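Local coordinates for protein fiber KNOB domain (Avirulent turkey hemorrhagic enteritis virus, PDB 4D63) that forms the trimeric head of an adenovirus fibre and binds sialic acid, probably to attach the virus to host-cell glycans, at residues Q132-V135 against S141-I144. Numbering follows the deposited sequence.
Sequences QLEV and SSFI
Glu134 packs on Ile144, its partner across the strands, and bonds to Ser142 in an antiparallel beta hairpin, formed by strands 129-137 and 142-154 of the fibre head. Val135 and Phe143 are a hydrogen-bonded pair. Val135 N gives its hydrogen to Phe143 O at 2.9 Å, and Phe143 N returns one to Val135 O at 2.9 Å. Glu134 and Ile144 are the adjoining non-hydrogen-bonded pair, with CA atoms 4.5 Å apart. Their side chains share one face of the sheet, and the Ser142 hydroxyl meets Glu134.

The Glu134 side chain runs obliquely across that of Ile144. Glu134 CB lies 3.8 Å from Ile144 CD1. Glu134 CG is 3.7 Å from Ile144 CD1, and Glu134 CD also touches that methyl. The aliphatic part of Glu134 thus packs against the CD1 methyl of Ile144. Glu134 CG stands anti to the backbone N (chi1 -174°) and the chain stays extended beyond it, which carries the carboxylate along to Ser142. There OE2 accepts the Ser142 hydroxyl through its anti lone pair, the one turned away from OE1. OE1 has a long, weak ion pair with Lys177. Lys177 may slightly favour the charged form of the acid.

Val135 and Phe143 point to the other face. Val135 is buried and packs on Ile171 of strand 171-176, the next strand of the sheet. The Phe143 side chain touches Leu137 and Pro168, and an edge of its ring lies near Val135 O. Beside the bond from Phe143 N, Val135 O takes a weaker CA-H...O contact, with Ser142 CA 3.1 Å from Val135 O.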
ATOM      1  N   GLN A 132      -2.071  -7.595   4.771  1.00 32.13           N
ATOM      2  CA  GLN A 132      -2.747  -8.890   4.710  1.00 35.31           C
ATOM      3  C   GLN A 132      -3.088  -9.196   6.116  1.00 33.61           C
ATOM      4  O   GLN A 132      -2.222  -9.193   6.959  1.00 35.54           O
ATOM      5  CB  GLN A 132      -1.844 -10.026   4.242  1.00 37.70           C
ATOM      6  CG  GLN A 132      -1.212  -9.825   2.914  1.00 40.34           C
ATOM      7  CD  GLN A 132      -0.014 -10.730   2.690  1.00 43.26           C
ATOM      8  OE1 GLN A 132       1.137 -10.407   3.051  1.00 38.98           O
ATOM      9  NE2 GLN A 132      -0.273 -11.858   2.044  1.00 47.15           N
ATOM     10  N   LEU A 133      -4.361  -9.438   6.366  1.00 33.30           N
ATOM     11  CA  LEU A 133      -4.840  -9.839   7.672  1.00 35.36           C
ATOM     12  C   LEU A 133      -5.411 -11.218   7.614  1.00 33.50           C
ATOM     13  O   LEU A 133      -5.954 -11.615   6.611  1.00 32.97           O
ATOM     14  CB  LEU A 133      -6.006  -8.987   8.099  1.00 35.88           C
ATOM     15  CG  LEU A 133      -5.685  -7.570   8.463  1.00 38.33           C
ATOM     16  CD1 LEU A 133      -6.994  -7.000   8.984  1.00 35.99           C
ATOM     17  CD2 LEU A 133      -4.545  -7.545   9.486  1.00 38.38           C
ATOM     18  N   GLU A 134      -5.341 -11.909   8.731  1.00 34.41           N
ATOM     19  CA  GLU A 134      -6.167 -13.054   8.931  1.00 38.43           C
ATOM     20  C   GLU A 134      -6.894 -12.770  10.221  1.00 36.55           C
ATOM     21  O   GLU A 134      -6.280 -12.455  11.229  1.00 37.29           O
ATOM     22  CB  GLU A 134      -5.337 -14.334   9.008  1.00 40.52           C
ATOM     23  CG  GLU A 134      -6.206 -15.566   9.083  1.00 42.62           C
ATOM     24  CD  GLU A 134      -5.435 -16.860   8.993  1.00 49.27           C
ATOM     25  OE1 GLU A 134      -4.181 -16.843   9.030  1.00 56.71           O
ATOM     26  OE2 GLU A 134      -6.108 -17.901   8.884  1.00 50.22           O
ATOM     27  N   VAL A 135      -8.217 -12.838  10.155  1.00 39.39           N
ATOM     28  CA  VAL A 135      -9.098 -12.472  11.246  1.00 38.71           C
ATOM     29  C   VAL A 135      -9.694 -13.778  11.747  1.00 40.86           C
ATOM     30  O   VAL A 135     -10.401 -14.445  11.000  1.00 39.89           O
ATOM     31  CB  VAL A 135     -10.182 -11.541  10.711  1.00 42.81           C
ATOM     32  CG1 VAL A 135     -11.264 -11.335  11.744  1.00 45.75           C
ATOM     33  CG2 VAL A 135      -9.564 -10.203  10.312  1.00 42.26           C
ATOM     34  N   SER A 141     -13.225 -20.220  12.968  1.00 44.47           N
ATOM     35  CA  SER A 141     -13.219 -19.867  11.540  1.00 47.38           C
ATOM     36  C   SER A 141     -12.363 -18.598  11.362  1.00 48.68           C
ATOM     37  O   SER A 141     -12.121 -17.845  12.335  1.00 44.36           O
ATOM     38  CB  SER A 141     -14.632 -19.673  10.965  1.00 50.70           C
ATOM     39  OG  SER A 141     -15.448 -18.953  11.860  1.00 51.84           O
ATOM     40  N   SER A 142     -11.878 -18.393  10.136  1.00 44.23           N
ATOM     41  CA  SER A 142     -10.964 -17.315   9.857  1.00 47.27           C
ATOM     42  C   SER A 142     -11.204 -16.779   8.457  1.00 48.36           C
ATOM     43  O   SER A 142     -11.668 -17.507   7.566  1.00 44.96           O
ATOM     44  CB  SER A 142      -9.495 -17.764  10.052  1.00 48.25           C
ATOM     45  OG  SER A 142      -8.908 -18.285   8.870  1.00 49.21           O
ATOM     46  N   PHE A 143     -10.904 -15.487   8.288  1.00 46.43           N
ATOM     47  CA  PHE A 143     -11.085 -14.802   7.016  1.00 46.46           C
ATOM     48  C   PHE A 143      -9.824 -14.028   6.664  1.00 43.86           C
ATOM     49  O   PHE A 143      -9.266 -13.295   7.486  1.00 38.76           O
ATOM     50  CB  PHE A 143     -12.335 -13.906   7.083  1.00 50.37           C
ATOM     51  CG  PHE A 143     -13.582 -14.685   7.412  1.00 54.63           C
ATOM     52  CD1 PHE A 143     -13.867 -15.041   8.732  1.00 54.69           C
ATOM     53  CD2 PHE A 143     -14.421 -15.143   6.399  1.00 55.77           C
ATOM     54  CE1 PHE A 143     -14.976 -15.814   9.039  1.00 56.71           C
ATOM     55  CE2 PHE A 143     -15.537 -15.912   6.703  1.00 55.06           C
ATOM     56  CZ  PHE A 143     -15.813 -16.245   8.023  1.00 55.95           C
ATOM     57  N   ILE A 144      -9.364 -14.216   5.441  1.00 40.48           N
ATOM     58  CA  ILE A 144      -8.260 -13.456   4.930  1.00 42.38           C
ATOM     59  C   ILE A 144      -8.845 -12.207   4.322  1.00 39.88           C
ATOM     60  O   ILE A 144      -9.787 -12.296   3.524  1.00 41.17           O
ATOM     61  CB  ILE A 144      -7.494 -14.233   3.839  1.00 47.37           C
ATOM     62  CG1 ILE A 144      -6.959 -15.557   4.395  1.00 53.11           C
ATOM     63  CG2 ILE A 144      -6.370 -13.379   3.238  1.00 45.16           C
ATOM     64  CD1 ILE A 144      -5.860 -15.388   5.435  1.00 56.46           C
TER